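Local coordinates for hydroquinone dioxygenase large subunit (Pseudomonas sp., PDB 4ZXA), which forms, together with a small subunit, an iron(II)-dependent hydroquinone 1,2-dioxygenase that probably opens the aromatic ring of hydroquinone, at residues V261-Q266 with M314-A319. Residues are numbered along the deposited sequence; the frame is centred on the assembly and turned at random.
Sequences VEWFIQ and MVWENA. With CD (cadmium ion), chain I; H8N (4-hydroxybenzonitrile), chain J.
Trp263 and Trp316 press their indoles together on one face of two antiparallel strands. The two side chains run side by side and point the same way, but their ring planes are inclined at 54°. With CG anti to the backbone N (chi1 175°), the Trp316 indole reaches Trp263 obliquely, neither stacked nor T-shaped: CZ3 stands over the indole face toward its rim, while CE3 comes within 3.5 Å of Trp263 CB. Beneath them Trp316 N gives a hydrogen bond of 3.0 Å to Trp263 O. Farther along this face Ile265 CB meets Met314 CB at 4.0 Å, and two backbone bonds, Ile265 N to Met314 O and Met314 N to Ile265 O, tie the pair in both directions.

The strands belong to a cupin-type sheet, and their other face looks into the metal pocket. There Phe264 CE1 touches Val315 CG1 at 4.1 Å, and Phe264 CZ approaches CAF of 4-hydroxybenzonitrile at 3.7 Å. Glu262 grips cadmium with both OE1 and OE2; His256, Asn258 and His303 complete the protein ligands, and the nitrile nitrogen NAA of 4-hydroxybenzonitrile also binds the metal.

An alanine in place of Trp263 would probably leave the Trp316 ring without the indole beside it and open a gap against Pro336 and Val55 of the small subunit. Past the tryptophans the strands splay: Glu262 CA and Glu317 CA stand 6.8 Å apart, and these two partly exposed residues make no contact with the opposing strand.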
loop_
_atom_site.group_PDB
_atom_site.type_symbol
_atom_site.label_atom_id
_atom_site.label_comp_id
_atom_site.label_asym_id
_atom_site.label_seq_id
_atom_site.Cartn_x
_atom_site.Cartn_y
_atom_site.Cartn_z
ATOM N N VAL E 261 7.856 13.492 22.807
ATOM C CA VAL E 261 7.273 14.527 21.973
ATOM C C VAL E 261 8.258 14.832 20.835
ATOM O O VAL E 261 9.472 14.892 21.062
ATOM C CB VAL E 261 7.007 15.811 22.796
ATOM C CG1 VAL E 261 6.659 16.980 21.879
ATOM C CG2 VAL E 261 5.897 15.590 23.814
ATOM N N GLU E 262 7.744 15.007 19.618
ATOM C CA GLU E 262 8.565 15.441 18.489
ATOM C C GLU E 262 8.120 16.813 18.022
ATOM O O GLU E 262 6.939 17.153 18.167
ATOM C CB GLU E 262 8.422 14.484 17.316
ATOM C CG GLU E 262 8.968 13.116 17.572
ATOM C CD GLU E 262 8.415 12.089 16.611
ATOM O OE1 GLU E 262 7.359 12.370 15.995
ATOM O OE2 GLU E 262 9.035 11.015 16.466
ATOM N N TRP E 263 9.051 17.584 17.451
ATOM C CA TRP E 263 8.720 18.877 16.857
ATOM C C TRP E 263 9.026 18.920 15.359
ATOM O O TRP E 263 10.124 18.576 14.916
ATOM C CB TRP E 263 9.431 20.016 17.585
ATOM C CG TRP E 263 8.946 20.216 18.992
ATOM C CD1 TRP E 263 9.354 19.534 20.106
ATOM C CD2 TRP E 263 7.967 21.166 19.443
ATOM N NE1 TRP E 263 8.690 20.003 21.224
ATOM C CE2 TRP E 263 7.833 21.001 20.841
ATOM C CE3 TRP E 263 7.203 22.151 18.810
ATOM C CZ2 TRP E 263 6.961 21.776 21.602
ATOM C CZ3 TRP E 263 6.338 22.909 19.564
ATOM C CH2 TRP E 263 6.226 22.724 20.944
ATOM N N PHE E 264 8.032 19.336 14.583
ATOM C CA PHE E 264 8.172 19.498 13.144
ATOM C C PHE E 264 8.037 20.990 12.777
ATOM O O PHE E 264 7.059 21.634 13.162
ATOM C CB PHE E 264 7.074 18.706 12.424
ATOM C CG PHE E 264 7.189 17.205 12.550
ATOM C CD1 PHE E 264 8.362 16.604 12.979
ATOM C CD2 PHE E 264 6.119 16.387 12.204
ATOM C CE1 PHE E 264 8.463 15.212 13.084
ATOM C CE2 PHE E 264 6.214 14.993 12.299
ATOM C CZ PHE E 264 7.392 14.409 12.744
ATOM N N ILE E 265 9.017 21.548 12.064
ATOM C CA ILE E 265 8.873 22.883 11.459
ATOM C C ILE E 265 8.916 22.761 9.944
ATOM O O ILE E 265 9.978 22.470 9.376
ATOM C CB ILE E 265 10.030 23.807 11.795
ATOM C CG1 ILE E 265 10.424 23.701 13.274
ATOM C CG2 ILE E 265 9.686 25.239 11.385
ATOM C CD1 ILE E 265 9.666 24.595 14.186
ATOM N N GLN E 266 7.782 22.982 9.286
ATOM C CA GLN E 266 7.710 22.799 7.837
ATOM C C GLN E 266 8.348 23.993 7.106
ATOM O O GLN E 266 7.892 25.131 7.239
ATOM C CB GLN E 266 6.257 22.559 7.395
ATOM C CG GLN E 266 6.085 22.154 5.937
ATOM C CD GLN E 266 6.633 20.768 5.657
ATOM O OE1 GLN E 266 6.548 19.885 6.505
ATOM N NE2 GLN E 266 7.208 20.570 4.471
ATOM N N MET E 314 11.980 20.425 8.741
ATOM C CA MET E 314 12.925 20.426 9.837
ATOM C C MET E 314 12.392 19.575 10.985
ATOM O O MET E 314 11.339 19.889 11.552
ATOM C CB MET E 314 13.189 21.846 10.316
ATOM C CG MET E 314 13.988 21.892 11.611
ATOM S SD MET E 314 15.700 21.420 11.349
ATOM C CE MET E 314 16.344 22.851 10.484
ATOM N N VAL E 315 13.109 18.497 11.314
ATOM C CA VAL E 315 12.796 17.687 12.494
ATOM C C VAL E 315 13.727 18.098 13.636
ATOM O O VAL E 315 14.956 18.023 13.525
ATOM C CB VAL E 315 12.932 16.161 12.229
ATOM C CG1 VAL E 315 12.529 15.363 13.477
ATOM C CG2 VAL E 315 12.102 15.738 11.018
ATOM N N TRP E 316 13.141 18.569 14.726
ATOM C CA TRP E 316 13.940 19.067 15.828
ATOM C C TRP E 316 13.999 18.011 16.946
ATOM O O TRP E 316 13.008 17.730 17.616
ATOM C CB TRP E 316 13.365 20.381 16.331
ATOM C CG TRP E 316 14.027 20.947 17.546
ATOM C CD1 TRP E 316 15.368 20.960 17.843
ATOM C CD2 TRP E 316 13.367 21.593 18.640
ATOM N NE1 TRP E 316 15.577 21.586 19.059
ATOM C CE2 TRP E 316 14.362 21.978 19.566
ATOM C CE3 TRP E 316 12.028 21.873 18.933
ATOM C CZ2 TRP E 316 14.057 22.631 20.755
ATOM C CZ3 TRP E 316 11.726 22.523 20.122
ATOM C CH2 TRP E 316 12.741 22.892 21.018
ATOM N N GLU E 317 15.170 17.424 17.134
ATOM C CA GLU E 317 15.304 16.311 18.054
ATOM C C GLU E 317 15.967 16.720 19.355
ATOM O O GLU E 317 16.670 17.737 19.424
ATOM C CB GLU E 317 16.089 15.176 17.398
ATOM C CG GLU E 317 15.306 14.433 16.319
ATOM C CD GLU E 317 16.099 13.285 15.721
ATOM O OE1 GLU E 317 17.178 12.963 16.268
ATOM O OE2 GLU E 317 15.656 12.715 14.697
ATOM N N ASN E 318 15.749 15.900 20.374
ATOM C CA ASN E 318 16.321 16.106 21.691
ATOM C C ASN E 318 17.039 14.834 22.131
ATOM O O ASN E 318 16.408 13.847 22.480
ATOM C CB ASN E 318 15.221 16.471 22.689
ATOM C CG ASN E 318 15.766 16.723 24.095
ATOM O OD1 ASN E 318 16.962 16.568 24.348
ATOM N ND2 ASN E 318 14.887 17.113 25.010
ATOM N N ALA E 319 18.362 14.866 22.114
ATOM C CA ALA E 319 19.167 13.672 22.317
ATOM C C ALA E 319 19.519 13.396 23.794
ATOM O O ALA E 319 20.505 12.714 24.091
ATOM C CB ALA E 319 20.429 13.765 21.477
HETATM CD CD CD I . 7.139 10.141 15.124
HETATM N NAA H8N J . 8.461 10.267 13.199
HETATM C CAC H8N J . 9.032 10.586 12.261
HETATM C CAI H8N J . 9.758 11.040 11.039
HETATM C CAF H8N J . 9.349 12.221 10.432
HETATM C CAD H8N J . 9.999 12.677 9.288
HETATM C CAH H8N J . 11.050 11.923 8.790
HETATM O OAB H8N J . 11.688 12.355 7.658
HETATM C CAE H8N J . 11.461 10.741 9.395
HETATM C CAG H8N J . 10.810 10.297 10.536
#